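Local coordinates for protein ribosome-binding factor A (PDB 2DYJ) that assists late maturation of the 30S ribosomal subunit, binding free 30S subunits and being required for efficient processing of 16S rRNA, at residues K13-E18 and A74-M79; E34-S39 and S43-Y48; R53-A58 and P89-P94. All coordinates share one frame; numbering follows the deposited sequence.

Contact 1 (K13-E18 and A74-M79); sequences KRALAE and ARRVRM
The charged part of this contact is a salt bridge in which both end nitrogens of R76 close on a single oxygen of E18. NH1 and NH2 each lie 2.9 Å from E18 OE2, and both hydrogen bonds are bent alike, at about 144° at the hydrogen. OE2 lies near the guanidinium plane, but both donors approach it from one face of the carboxylate, whose plane is turned 49° from that of R76. NH1 has a second acidic partner in E19, so the arginine ties two consecutive residues of helix 5-21, and its positive charge is probably well balanced.

The apolar part lies under the same guanidinium. A15 CA stands over its centre, and A15 CB comes within 3.5 Å of R76 NE. Alanine suits this place because its short side chain lets the flat cation lie close to the helix. R76 reaches over by a bend at chi3 (-68°), which turns its end toward E18. Deeper, A15 CB meets V77 CG2 at 4.5 Å, while L73 and L12 add to the apolar packing.

The contact thus pins the chain just after helix 66-74 to the first helix of an α-β-β-α-α-β fold, the topology of a type II KH domain.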
ATOM      1  N   LYS A  13      -0.316   0.380  -7.226  1.00 19.22           N
ATOM      2  CA  LYS A  13      -0.908  -0.844  -6.689  1.00 18.04           C
ATOM      3  C   LYS A  13      -0.041  -2.063  -6.984  1.00 24.78           C
ATOM      4  O   LYS A  13       0.241  -2.881  -6.095  1.00 24.14           O
ATOM      5  CB  LYS A  13      -2.295  -1.068  -7.282  1.00 15.41           C
ATOM      6  CG  LYS A  13      -2.951  -2.377  -6.852  1.00 20.58           C
ATOM      7  CD  LYS A  13      -4.372  -2.459  -7.382  1.00 28.58           C
ATOM      8  CE  LYS A  13      -4.678  -3.827  -7.971  1.00 38.41           C
ATOM      9  NZ  LYS A  13      -4.654  -4.899  -6.946  1.00 41.73           N
ATOM     10  N   ARG A  14       0.376  -2.199  -8.239  1.00 22.82           N
ATOM     11  CA  ARG A  14       1.200  -3.339  -8.595  1.00 25.55           C
ATOM     12  C   ARG A  14       2.548  -3.225  -7.885  1.00 18.78           C
ATOM     13  O   ARG A  14       3.083  -4.216  -7.395  1.00 23.84           O
ATOM     14  CB  ARG A  14       1.380  -3.419 -10.117  1.00 27.60           C
ATOM     15  CG  ARG A  14       2.251  -4.585 -10.555  1.00 41.73           C
ATOM     16  CD  ARG A  14       2.256  -4.772 -12.072  1.00 47.94           C
ATOM     17  NE  ARG A  14       2.003  -6.168 -12.436  1.00 52.77           N
ATOM     18  CZ  ARG A  14       0.794  -6.723 -12.494  1.00 53.69           C
ATOM     19  NH1 ARG A  14      -0.288  -6.003 -12.222  1.00 56.47           N
ATOM     20  NH2 ARG A  14       0.664  -8.004 -12.807  1.00 58.58           N
ATOM     21  N   ALA A  15       3.076  -2.009  -7.780  1.00 20.13           N
ATOM     22  CA  ALA A  15       4.367  -1.806  -7.117  1.00 17.53           C
ATOM     23  C   ALA A  15       4.331  -2.131  -5.624  1.00 20.57           C
ATOM     24  O   ALA A  15       5.219  -2.803  -5.088  1.00 17.94           O
ATOM     25  CB  ALA A  15       4.845  -0.356  -7.326  1.00 20.42           C
ATOM     26  N   LEU A  16       3.299  -1.648  -4.952  1.00 18.82           N
ATOM     27  CA  LEU A  16       3.161  -1.866  -3.519  1.00 23.84           C
ATOM     28  C   LEU A  16       2.846  -3.331  -3.207  1.00 21.37           C
ATOM     29  O   LEU A  16       3.325  -3.882  -2.218  1.00 23.66           O
ATOM     30  CB  LEU A  16       2.072  -0.932  -2.972  1.00 24.34           C
ATOM     31  CG  LEU A  16       2.126  -0.565  -1.487  1.00 27.74           C
ATOM     32  CD1 LEU A  16       3.532  -0.149  -1.094  1.00 20.24           C
ATOM     33  CD2 LEU A  16       1.138   0.561  -1.219  1.00 26.43           C
ATOM     34  N   ALA A  17       2.043  -3.970  -4.047  1.00 17.81           N
ATOM     35  CA  ALA A  17       1.724  -5.374  -3.820  1.00 22.83           C
ATOM     36  C   ALA A  17       3.030  -6.168  -3.831  1.00 22.14           C
ATOM     37  O   ALA A  17       3.206  -7.097  -3.048  1.00 20.01           O
ATOM     38  CB  ALA A  17       0.764  -5.890  -4.909  1.00 21.01           C
ATOM     39  N   GLU A  18       3.952  -5.798  -4.716  1.00 22.27           N
ATOM     40  CA  GLU A  18       5.233  -6.490  -4.791  1.00 21.00           C
ATOM     41  C   GLU A  18       6.152  -6.167  -3.623  1.00 20.04           C
ATOM     42  O   GLU A  18       6.849  -7.047  -3.111  1.00 15.62           O
ATOM     43  CB  GLU A  18       5.939  -6.157  -6.108  1.00 23.47           C
ATOM     44  CG  GLU A  18       5.272  -6.804  -7.312  1.00 29.00           C
ATOM     45  CD  GLU A  18       5.925  -6.432  -8.632  1.00 32.94           C
ATOM     46  OE1 GLU A  18       5.421  -6.871  -9.687  1.00 34.88           O
ATOM     47  OE2 GLU A  18       6.932  -5.700  -8.615  1.00 33.03           O
ATOM     48  N   ALA A  74       9.692   4.855  -3.902  1.00 18.38           N
ATOM     49  CA  ALA A  74      10.457   5.958  -4.462  1.00 17.22           C
ATOM     50  C   ALA A  74      11.526   5.460  -5.424  1.00 22.27           C
ATOM     51  O   ALA A  74      11.981   6.206  -6.299  1.00 19.36           O
ATOM     52  CB  ALA A  74      11.106   6.793  -3.355  1.00 17.99           C
ATOM     53  N   ARG A  75      11.926   4.209  -5.252  1.00 20.62           N
ATOM     54  CA  ARG A  75      12.952   3.619  -6.108  1.00 28.91           C
ATOM     55  C   ARG A  75      12.417   3.108  -7.441  1.00 29.22           C
ATOM     56  O   ARG A  75      13.197   2.805  -8.343  1.00 30.69           O
ATOM     57  CB  ARG A  75      13.661   2.479  -5.364  1.00 28.65           C
ATOM     58  CG  ARG A  75      14.594   2.967  -4.260  1.00 28.26           C
ATOM     59  CD  ARG A  75      15.418   1.834  -3.667  1.00 26.23           C
ATOM     60  NE  ARG A  75      14.651   0.990  -2.763  1.00 30.13           N
ATOM     61  CZ  ARG A  75      14.592   1.134  -1.440  1.00 26.08           C
ATOM     62  NH1 ARG A  75      15.265   2.104  -0.825  1.00 24.90           N
ATOM     63  NH2 ARG A  75      13.845   0.301  -0.729  1.00 22.23           N
ATOM     64  N   ARG A  76      11.097   3.029  -7.585  1.00 23.53           N
ATOM     65  CA  ARG A  76      10.537   2.520  -8.825  1.00 25.81           C
ATOM     66  C   ARG A  76       9.433   3.317  -9.489  1.00 26.51           C
ATOM     67  O   ARG A  76       9.005   2.973 -10.596  1.00 23.14           O
ATOM     68  CB  ARG A  76      10.070   1.075  -8.641  1.00 29.39           C
ATOM     69  CG  ARG A  76       9.181   0.816  -7.448  1.00 31.14           C
ATOM     70  CD  ARG A  76       8.930  -0.684  -7.294  1.00 28.94           C
ATOM     71  NE  ARG A  76       8.107  -1.241  -8.371  1.00 30.83           N
ATOM     72  CZ  ARG A  76       7.693  -2.507  -8.406  1.00 30.09           C
ATOM     73  NH1 ARG A  76       8.031  -3.346  -7.436  1.00 22.13           N
ATOM     74  NH2 ARG A  76       6.913  -2.931  -9.390  1.00 24.51           N
ATOM     75  N   VAL A  77       8.966   4.371  -8.826  1.00 23.70           N
ATOM     76  CA  VAL A  77       7.922   5.211  -9.391  1.00 26.75           C
ATOM     77  C   VAL A  77       8.477   6.615  -9.518  1.00 29.62           C
ATOM     78  O   VAL A  77       9.145   7.115  -8.611  1.00 32.93           O
ATOM     79  CB  VAL A  77       6.654   5.246  -8.502  1.00 32.27           C
ATOM     80  CG1 VAL A  77       5.587   6.133  -9.151  1.00 34.53           C
ATOM     81  CG2 VAL A  77       6.120   3.841  -8.306  1.00 30.32           C
ATOM     82  N   ARG A  78       8.208   7.254 -10.649  1.00 31.24           N
ATOM     83  CA  ARG A  78       8.714   8.597 -10.876  1.00 29.82           C
ATOM     84  C   ARG A  78       7.730   9.647 -10.379  1.00 28.64           C
ATOM     85  O   ARG A  78       6.711   9.911 -11.016  1.00 30.37           O
ATOM     86  CB  ARG A  78       8.996   8.799 -12.368  1.00 35.17           C
ATOM     87  CG  ARG A  78       9.967   9.933 -12.659  1.00 41.52           C
ATOM     88  CD  ARG A  78      11.251   9.761 -11.845  1.00 56.35           C
ATOM     89  NE  ARG A  78      12.190  10.868 -12.032  1.00 63.14           N
ATOM     90  CZ  ARG A  78      12.870  11.090 -13.152  1.00 67.11           C
ATOM     91  NH1 ARG A  78      12.722  10.278 -14.193  1.00 67.21           N
ATOM     92  NH2 ARG A  78      13.694  12.128 -13.234  1.00 69.12           N
ATOM     93  N   MET A  79       8.038  10.221  -9.222  1.00 27.11           N
ATOM     94  CA  MET A  79       7.227  11.261  -8.592  1.00 23.91           C
ATOM     95  C   MET A  79       8.207  12.072  -7.752  1.00 23.62           C
ATOM     96  O   MET A  79       9.037  11.503  -7.050  1.00 24.80           O
ATOM     97  CB  MET A  79       6.164  10.658  -7.657  1.00 26.46           C
ATOM     98  CG  MET A  79       4.913  10.104  -8.319  1.00 32.61           C
ATOM     99  SD  MET A  79       3.665   9.598  -7.085  1.00 28.13           S
ATOM    100  CE  MET A  79       3.059  11.227  -6.570  1.00 30.04           C
TER

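Contact 2 (E34-S39 and S43-Y48); sequences EAVRLS and SVLSVY
Y48 O takes two backbone N-H groups from the partner strand: E34 N at 2.8 Å and, more weakly, A35 N at 3.4 Å. Two residues facing one make this a classic beta bulge. Y48 N answers A35 O within it; beyond, the ladder is regular, with R37-S46 a hydrogen-bonded pair between the non-hydrogen-bonded pairs V36-V47 and L38-L45. At the turn end, S39 N donates to V44 O and S39 OG accepts from V44 N at 2.9 Å. Serine suits this place because its short side chain carries a hydroxyl that can accept there while also bonding D41; chi1 of 57° places it.

V36, L38, L45 and V47 share one face, covered by helix 5-21. L38 CD1 and L45 CD1 meet at 3.5 Å, their side chains crossing at about a right angle, and V36 CB packs on L45 CD1 at 3.8 Å.

The other face carries A35, R37, S46 and Y48. The tyrosine turns its ring edge to A35 O, and its OH stands over a face of the R37 guanidinium.

The chemistry implies a two-sided hairpin: an aliphatic face given to the core, and a mixed face beside S93 and P94, linked by S46-E86 to strand 84-89, which the backbone edge of 44-50 holds.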
ATOM      1  N   GLU A  34      -6.088  -5.157  -2.533  1.00 20.60           N
ATOM      2  CA  GLU A  34      -7.275  -5.165  -3.381  1.00 24.47           C
ATOM      3  C   GLU A  34      -7.402  -3.906  -4.224  1.00 23.02           C
ATOM      4  O   GLU A  34      -7.934  -3.945  -5.336  1.00 24.08           O
ATOM      5  CB  GLU A  34      -8.546  -5.320  -2.540  1.00 26.54           C
ATOM      6  CG  GLU A  34      -9.820  -5.227  -3.389  1.00 42.91           C
ATOM      7  CD  GLU A  34     -10.966  -4.555  -2.664  1.00 46.16           C
ATOM      8  OE1 GLU A  34     -11.951  -4.173  -3.333  1.00 47.56           O
ATOM      9  OE2 GLU A  34     -10.883  -4.408  -1.427  1.00 52.62           O
ATOM     10  N   ALA A  35      -6.924  -2.785  -3.706  1.00 19.26           N
ATOM     11  CA  ALA A  35      -7.041  -1.545  -4.463  1.00 17.12           C
ATOM     12  C   ALA A  35      -6.309  -0.424  -3.750  1.00 16.92           C
ATOM     13  O   ALA A  35      -5.913  -0.578  -2.604  1.00 15.48           O
ATOM     14  CB  ALA A  35      -8.518  -1.190  -4.609  1.00 22.43           C
ATOM     15  N   VAL A  36      -6.102   0.683  -4.452  1.00 16.50           N
ATOM     16  CA  VAL A  36      -5.478   1.868  -3.869  1.00 13.95           C
ATOM     17  C   VAL A  36      -6.220   3.050  -4.451  1.00 20.23           C
ATOM     18  O   VAL A  36      -6.792   2.961  -5.541  1.00 22.72           O
ATOM     19  CB  VAL A  36      -3.963   1.991  -4.205  1.00 11.13           C
ATOM     20  CG1 VAL A  36      -3.241   0.714  -3.779  1.00 15.17           C
ATOM     21  CG2 VAL A  36      -3.753   2.265  -5.703  1.00 22.34           C
ATOM     22  N   ARG A  37      -6.231   4.152  -3.717  1.00 18.01           N
ATOM     23  CA  ARG A  37      -6.886   5.364  -4.181  1.00 14.58           C
ATOM     24  C   ARG A  37      -6.015   6.521  -3.715  1.00 15.16           C
ATOM     25  O   ARG A  37      -5.710   6.633  -2.530  1.00 12.23           O
ATOM     26  CB  ARG A  37      -8.284   5.463  -3.576  1.00 17.77           C
ATOM     27  CG  ARG A  37      -9.050   6.712  -3.984  1.00 31.34           C
ATOM     28  CD  ARG A  37     -10.287   6.873  -3.109  1.00 40.41           C
ATOM     29  NE  ARG A  37      -9.917   6.954  -1.694  1.00 48.61           N
ATOM     30  CZ  ARG A  37     -10.787   6.986  -0.690  1.00 54.18           C
ATOM     31  NH1 ARG A  37     -12.093   6.945  -0.938  1.00 53.29           N
ATOM     32  NH2 ARG A  37     -10.349   7.058   0.564  1.00 56.93           N
ATOM     33  N   LEU A  38      -5.593   7.359  -4.654  1.00 15.33           N
ATOM     34  CA  LEU A  38      -4.738   8.501  -4.329  1.00 16.41           C
ATOM     35  C   LEU A  38      -5.597   9.723  -4.032  1.00 18.91           C
ATOM     36  O   LEU A  38      -6.643   9.911  -4.659  1.00 14.74           O
ATOM     37  CB  LEU A  38      -3.809   8.784  -5.517  1.00 27.88           C
ATOM     38  CG  LEU A  38      -2.513   9.570  -5.320  1.00 28.57           C
ATOM     39  CD1 LEU A  38      -1.638   8.903  -4.282  1.00 27.30           C
ATOM     40  CD2 LEU A  38      -1.779   9.654  -6.660  1.00 33.27           C
ATOM     41  N   SER A  39      -5.178  10.541  -3.065  1.00 15.95           N
ATOM     42  CA  SER A  39      -5.917  11.757  -2.738  1.00 19.51           C
ATOM     43  C   SER A  39      -5.828  12.722  -3.925  1.00 20.59           C
ATOM     44  O   SER A  39      -4.921  12.625  -4.758  1.00 19.71           O
ATOM     45  CB  SER A  39      -5.354  12.418  -1.456  1.00 15.01           C
ATOM     46  OG  SER A  39      -3.969  12.724  -1.566  1.00 17.32           O
ATOM     47  N   SER A  43      -1.143  13.599  -2.196  1.00 13.35           N
ATOM     48  CA  SER A  43      -0.451  13.569  -0.902  1.00 15.24           C
ATOM     49  C   SER A  43      -0.509  12.251  -0.160  1.00 12.83           C
ATOM     50  O   SER A  43       0.433  11.892   0.535  1.00 11.86           O
ATOM     51  CB  SER A  43      -1.010  14.639   0.031  1.00 14.25           C
ATOM     52  OG  SER A  43      -0.716  15.918  -0.488  1.00 19.67           O
ATOM     53  N   VAL A  44      -1.629  11.549  -0.284  1.00 10.74           N
ATOM     54  CA  VAL A  44      -1.806  10.284   0.421  1.00  8.88           C
ATOM     55  C   VAL A  44      -2.414   9.212  -0.466  1.00 10.80           C
ATOM     56  O   VAL A  44      -3.325   9.477  -1.244  1.00 13.49           O
ATOM     57  CB  VAL A  44      -2.744  10.468   1.642  1.00 14.45           C
ATOM     58  CG1 VAL A  44      -3.000   9.116   2.338  1.00 12.93           C
ATOM     59  CG2 VAL A  44      -2.148  11.477   2.605  1.00 12.08           C
ATOM     60  N   LEU A  45      -1.913   7.992  -0.313  1.00 13.10           N
ATOM     61  CA  LEU A  45      -2.430   6.849  -1.058  1.00  7.71           C
ATOM     62  C   LEU A  45      -3.094   5.943  -0.031  1.00  8.69           C
ATOM     63  O   LEU A  45      -2.460   5.511   0.947  1.00  9.89           O
ATOM     64  CB  LEU A  45      -1.289   6.082  -1.756  1.00  9.52           C
ATOM     65  CG  LEU A  45      -1.735   4.902  -2.627  1.00 11.72           C
ATOM     66  CD1 LEU A  45      -2.337   5.454  -3.913  1.00 12.69           C
ATOM     67  CD2 LEU A  45      -0.573   3.987  -2.950  1.00 13.66           C
ATOM     68  N   SER A  46      -4.389   5.699  -0.221  1.00 10.58           N
ATOM     69  CA  SER A  46      -5.131   4.792   0.658  1.00  9.33           C
ATOM     70  C   SER A  46      -4.946   3.439   0.005  1.00 13.81           C
ATOM     71  O   SER A  46      -5.190   3.290  -1.194  1.00 12.33           O
ATOM     72  CB  SER A  46      -6.615   5.162   0.695  1.00 11.33           C
ATOM     73  OG  SER A  46      -6.788   6.410   1.336  1.00 14.45           O
ATOM     74  N   VAL A  47      -4.525   2.459   0.798  1.00  9.92           N
ATOM     75  CA  VAL A  47      -4.228   1.110   0.315  1.00 11.39           C
ATOM     76  C   VAL A  47      -5.166   0.140   1.003  1.00  8.21           C
ATOM     77  O   VAL A  47      -5.132   0.004   2.216  1.00 11.94           O
ATOM     78  CB  VAL A  47      -2.768   0.743   0.670  1.00 12.01           C
ATOM     79  CG1 VAL A  47      -2.408  -0.620   0.075  1.00 12.96           C
ATOM     80  CG2 VAL A  47      -1.800   1.840   0.160  1.00 12.29           C
ATOM     81  N   TYR A  48      -6.019  -0.515   0.222  1.00 16.57           N
ATOM     82  CA  TYR A  48      -7.017  -1.442   0.766  1.00 15.16           C
ATOM     83  C   TYR A  48      -6.518  -2.879   0.652  1.00 14.35           C
ATOM     84  O   TYR A  48      -6.238  -3.366  -0.438  1.00 14.92           O
ATOM     85  CB  TYR A  48      -8.327  -1.240   0.008  1.00 13.14           C
ATOM     86  CG  TYR A  48      -8.824   0.191   0.080  1.00 14.08           C
ATOM     87  CD1 TYR A  48      -9.592   0.642   1.157  1.00 11.25           C
ATOM     88  CD2 TYR A  48      -8.450   1.121  -0.889  1.00 12.47           C
ATOM     89  CE1 TYR A  48      -9.962   1.991   1.263  1.00 15.83           C
ATOM     90  CE2 TYR A  48      -8.818   2.462  -0.792  1.00 12.99           C
ATOM     91  CZ  TYR A  48      -9.568   2.890   0.280  1.00 16.83           C
ATOM     92  OH  TYR A  48      -9.913   4.220   0.354  1.00 16.37           O
TER

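Contact 3 (R53-A58 and P89-P94)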
ATOM      1  N   ARG A  53      -5.381 -13.600   8.178  1.00 24.73           N
ATOM      2  CA  ARG A  53      -5.832 -13.695   9.562  1.00 35.19           C
ATOM      3  C   ARG A  53      -5.528 -12.377  10.280  1.00 34.67           C
ATOM      4  O   ARG A  53      -4.767 -11.558   9.774  1.00 41.89           O
ATOM      5  CB  ARG A  53      -5.097 -14.835  10.275  1.00 39.73           C
ATOM      6  CG  ARG A  53      -5.357 -16.214   9.688  1.00 44.95           C
ATOM      7  CD  ARG A  53      -6.728 -16.740  10.069  1.00 46.92           C
ATOM      8  NE  ARG A  53      -7.049 -17.972   9.353  1.00 55.31           N
ATOM      9  CZ  ARG A  53      -6.314 -19.079   9.392  1.00 54.81           C
ATOM     10  NH1 ARG A  53      -5.202 -19.124  10.118  1.00 55.49           N
ATOM     11  NH2 ARG A  53      -6.693 -20.146   8.702  1.00 54.46           N
ATOM     12  N   GLU A  54      -6.123 -12.186  11.454  1.00 34.53           N
ATOM     13  CA  GLU A  54      -5.914 -10.978  12.254  1.00 32.92           C
ATOM     14  C   GLU A  54      -5.680  -9.748  11.381  1.00 31.48           C
ATOM     15  O   GLU A  54      -4.542  -9.291  11.203  1.00 30.15           O
ATOM     16  CB  GLU A  54      -4.724 -11.170  13.202  1.00 40.76           C
ATOM     17  CG  GLU A  54      -4.365  -9.929  14.030  1.00 47.52           C
ATOM     18  CD  GLU A  54      -5.441  -9.544  15.040  1.00 52.25           C
ATOM     19  OE1 GLU A  54      -5.700 -10.340  15.973  1.00 60.06           O
ATOM     20  OE2 GLU A  54      -6.023  -8.446  14.909  1.00 46.01           O
ATOM     21  N   GLU A  55      -6.766  -9.226  10.830  1.00 26.53           N
ATOM     22  CA  GLU A  55      -6.717  -8.051   9.968  1.00 26.49           C
ATOM     23  C   GLU A  55      -6.068  -6.854  10.666  1.00 24.11           C
ATOM     24  O   GLU A  55      -5.265  -6.138  10.062  1.00 21.75           O
ATOM     25  CB  GLU A  55      -8.134  -7.720   9.518  1.00 26.58           C
ATOM     26  CG  GLU A  55      -8.325  -6.339   8.965  1.00 28.59           C
ATOM     27  CD  GLU A  55      -9.763  -6.120   8.544  1.00 29.09           C
ATOM     28  OE1 GLU A  55     -10.084  -6.389   7.364  1.00 35.58           O
ATOM     29  OE2 GLU A  55     -10.569  -5.700   9.397  1.00 28.20           O
ATOM     30  N   GLU A  56      -6.405  -6.648  11.939  1.00 20.28           N
ATOM     31  CA  GLU A  56      -5.835  -5.555  12.715  1.00 21.77           C
ATOM     32  C   GLU A  56      -4.308  -5.657  12.757  1.00 17.14           C
ATOM     33  O   GLU A  56      -3.618  -4.643  12.591  1.00 16.87           O
ATOM     34  CB  GLU A  56      -6.364  -5.569  14.156  1.00 30.47           C
ATOM     35  CG  GLU A  56      -7.803  -5.090  14.345  1.00 45.52           C
ATOM     36  CD  GLU A  56      -8.269  -5.214  15.800  1.00 56.07           C
ATOM     37  OE1 GLU A  56      -7.641  -4.590  16.688  1.00 57.26           O
ATOM     38  OE2 GLU A  56      -9.260  -5.941  16.059  1.00 60.93           O
ATOM     39  N   GLY A  57      -3.798  -6.868  13.005  1.00 17.92           N
ATOM     40  CA  GLY A  57      -2.354  -7.087  13.073  1.00 18.29           C
ATOM     41  C   GLY A  57      -1.648  -6.818  11.745  1.00 17.30           C
ATOM     42  O   GLY A  57      -0.517  -6.315  11.702  1.00 17.13           O
ATOM     43  N   ALA A  58      -2.317  -7.151  10.644  1.00 15.45           N
ATOM     44  CA  ALA A  58      -1.749  -6.911   9.324  1.00 14.45           C
ATOM     45  C   ALA A  58      -1.666  -5.405   9.092  1.00 15.29           C
ATOM     46  O   ALA A  58      -0.656  -4.890   8.601  1.00 13.22           O
ATOM     47  CB  ALA A  58      -2.621  -7.556   8.247  1.00 14.27           C
ATOM     48  N   PRO A  89      -8.815  -1.807   5.639  1.00 17.36           N
ATOM     49  CA  PRO A  89      -9.332  -3.144   5.327  1.00 17.82           C
ATOM     50  C   PRO A  89     -10.005  -3.093   3.947  1.00 16.44           C
ATOM     51  O   PRO A  89     -10.509  -2.031   3.544  1.00 16.16           O
ATOM     52  CB  PRO A  89     -10.327  -3.396   6.454  1.00 20.12           C
ATOM     53  CG  PRO A  89     -10.830  -2.010   6.765  1.00 23.66           C
ATOM     54  CD  PRO A  89      -9.546  -1.205   6.766  1.00 18.38           C
ATOM     55  N   TRP A  90     -10.013  -4.221   3.232  1.00 18.88           N
ATOM     56  CA  TRP A  90     -10.600  -4.268   1.893  1.00 20.10           C
ATOM     57  C   TRP A  90     -12.060  -3.866   1.840  1.00 22.08           C
ATOM     58  O   TRP A  90     -12.533  -3.382   0.815  1.00 23.18           O
ATOM     59  CB  TRP A  90     -10.468  -5.663   1.259  1.00 28.11           C
ATOM     60  CG  TRP A  90     -11.428  -6.698   1.808  1.00 37.86           C
ATOM     61  CD1 TRP A  90     -11.254  -7.466   2.925  1.00 41.92           C
ATOM     62  CD2 TRP A  90     -12.712  -7.068   1.264  1.00 40.27           C
ATOM     63  NE1 TRP A  90     -12.344  -8.288   3.111  1.00 45.61           N
ATOM     64  CE2 TRP A  90     -13.252  -8.065   2.109  1.00 44.41           C
ATOM     65  CE3 TRP A  90     -13.454  -6.654   0.143  1.00 43.51           C
ATOM     66  CZ2 TRP A  90     -14.506  -8.659   1.871  1.00 44.43           C
ATOM     67  CZ3 TRP A  90     -14.706  -7.247  -0.095  1.00 36.47           C
ATOM     68  CH2 TRP A  90     -15.212  -8.237   0.768  1.00 41.37           C
ATOM     69  N   ARG A  91     -12.785  -4.063   2.928  1.00 20.93           N
ATOM     70  CA  ARG A  91     -14.196  -3.702   2.919  1.00 24.68           C
ATOM     71  C   ARG A  91     -14.391  -2.197   2.745  1.00 25.60           C
ATOM     72  O   ARG A  91     -15.431  -1.739   2.274  1.00 27.70           O
ATOM     73  CB  ARG A  91     -14.870  -4.181   4.198  1.00 23.33           C
ATOM     74  CG  ARG A  91     -14.321  -3.577   5.466  1.00 27.41           C
ATOM     75  CD  ARG A  91     -15.190  -3.957   6.679  1.00 21.50           C
ATOM     76  NE  ARG A  91     -14.701  -3.303   7.885  1.00 21.66           N
ATOM     77  CZ  ARG A  91     -13.666  -3.730   8.601  1.00 18.61           C
ATOM     78  NH1 ARG A  91     -13.017  -4.826   8.241  1.00 21.59           N
ATOM     79  NH2 ARG A  91     -13.263  -3.040   9.656  1.00 18.64           N
ATOM     80  N   ALA A  92     -13.369  -1.425   3.088  1.00 21.79           N
ATOM     81  CA  ALA A  92     -13.453   0.016   2.979  1.00 18.65           C
ATOM     82  C   ALA A  92     -13.161   0.622   1.595  1.00 20.57           C
ATOM     83  O   ALA A  92     -13.324   1.824   1.414  1.00 21.50           O
ATOM     84  CB  ALA A  92     -12.540   0.656   4.034  1.00 28.55           C
ATOM     85  N   SER A  93     -12.756  -0.174   0.611  1.00 23.95           N
ATOM     86  CA  SER A  93     -12.451   0.414  -0.698  1.00 31.92           C
ATOM     87  C   SER A  93     -13.665   1.058  -1.387  1.00 38.83           C
ATOM     88  O   SER A  93     -14.766   0.491  -1.410  1.00 33.13           O
ATOM     89  CB  SER A  93     -11.790  -0.615  -1.632  1.00 30.66           C
ATOM     90  OG  SER A  93     -12.625  -1.732  -1.876  1.00 43.08           O
ATOM     91  N   PRO A  94     -13.465   2.260  -1.964  1.00 41.09           N
ATOM     92  CA  PRO A  94     -14.497   3.037  -2.664  1.00 39.92           C
ATOM     93  C   PRO A  94     -15.134   2.334  -3.866  1.00 40.10           C
ATOM     94  O   PRO A  94     -16.383   2.219  -3.878  1.00 42.44           O
ATOM     95  CB  PRO A  94     -13.753   4.317  -3.049  1.00 35.31           C
ATOM     96  CG  PRO A  94     -12.348   3.838  -3.260  1.00 34.38           C
ATOM     97  CD  PRO A  94     -12.148   2.920  -2.083  1.00 37.79           C
TER
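E55 reaches from the first turn of helix 55-64 to P89 and R91 at the end of the chain. Its CB points toward them, and with CG anti to the backbone N (chi1 163°) and the chain extended beyond, the carboxylate is carried well out from the helix. At CD the side chain meets P89 CB, 3.5 Å away. OE1 presses closer to the same carbon, at 3.1 Å. OE2 makes the polar bond: it offers its syn lone pair, on the side of OE1, to R91 NH1 over 2.8 Å, nearly straight at 166°.

OE2 lies at the edge of the guanidinium, near its plane. One face of that group rests on the ring of P89, whose CG stands 3.7 Å above its centre. Proline thus offers a compact, rigid aliphatic ring for the cation to rest on while also touching the acid. Behind E55, E54 occupies the N-cap position and makes a weak capping bond to G57 N; glycine, having no side chain, lets that acid fold back close over the turn.

What holds the helix start to the C-terminal residues is therefore one surface salt bridge, in which the arginine probably offsets some of the negative charge gathered by E54, E55 and E56.

How the contacts relate
From the N terminus, helix 5-21 supplies the first half of contact 1, whose loop, with 55 residues between its segments, closes at the end of helix 66-74. Within that loop lies contact 2, a short hairpin closure joining strands 32-38 and 44-50. Contact 3 opens after it, at the start of helix 55-64, and closes past strand 84-89, so it crosses contact 1 while following contact 2 in series. Contacts 1 and 2 touch where L16 and K13 pack on V47 and V36, joining helix to sheet. Contacts 2 and 3 meet through E34 and Y48 against W90, A92 and S93. Contacts 1 and 3 stay apart, their centres about 21 Å from each other, on opposite sides of the chain's centre.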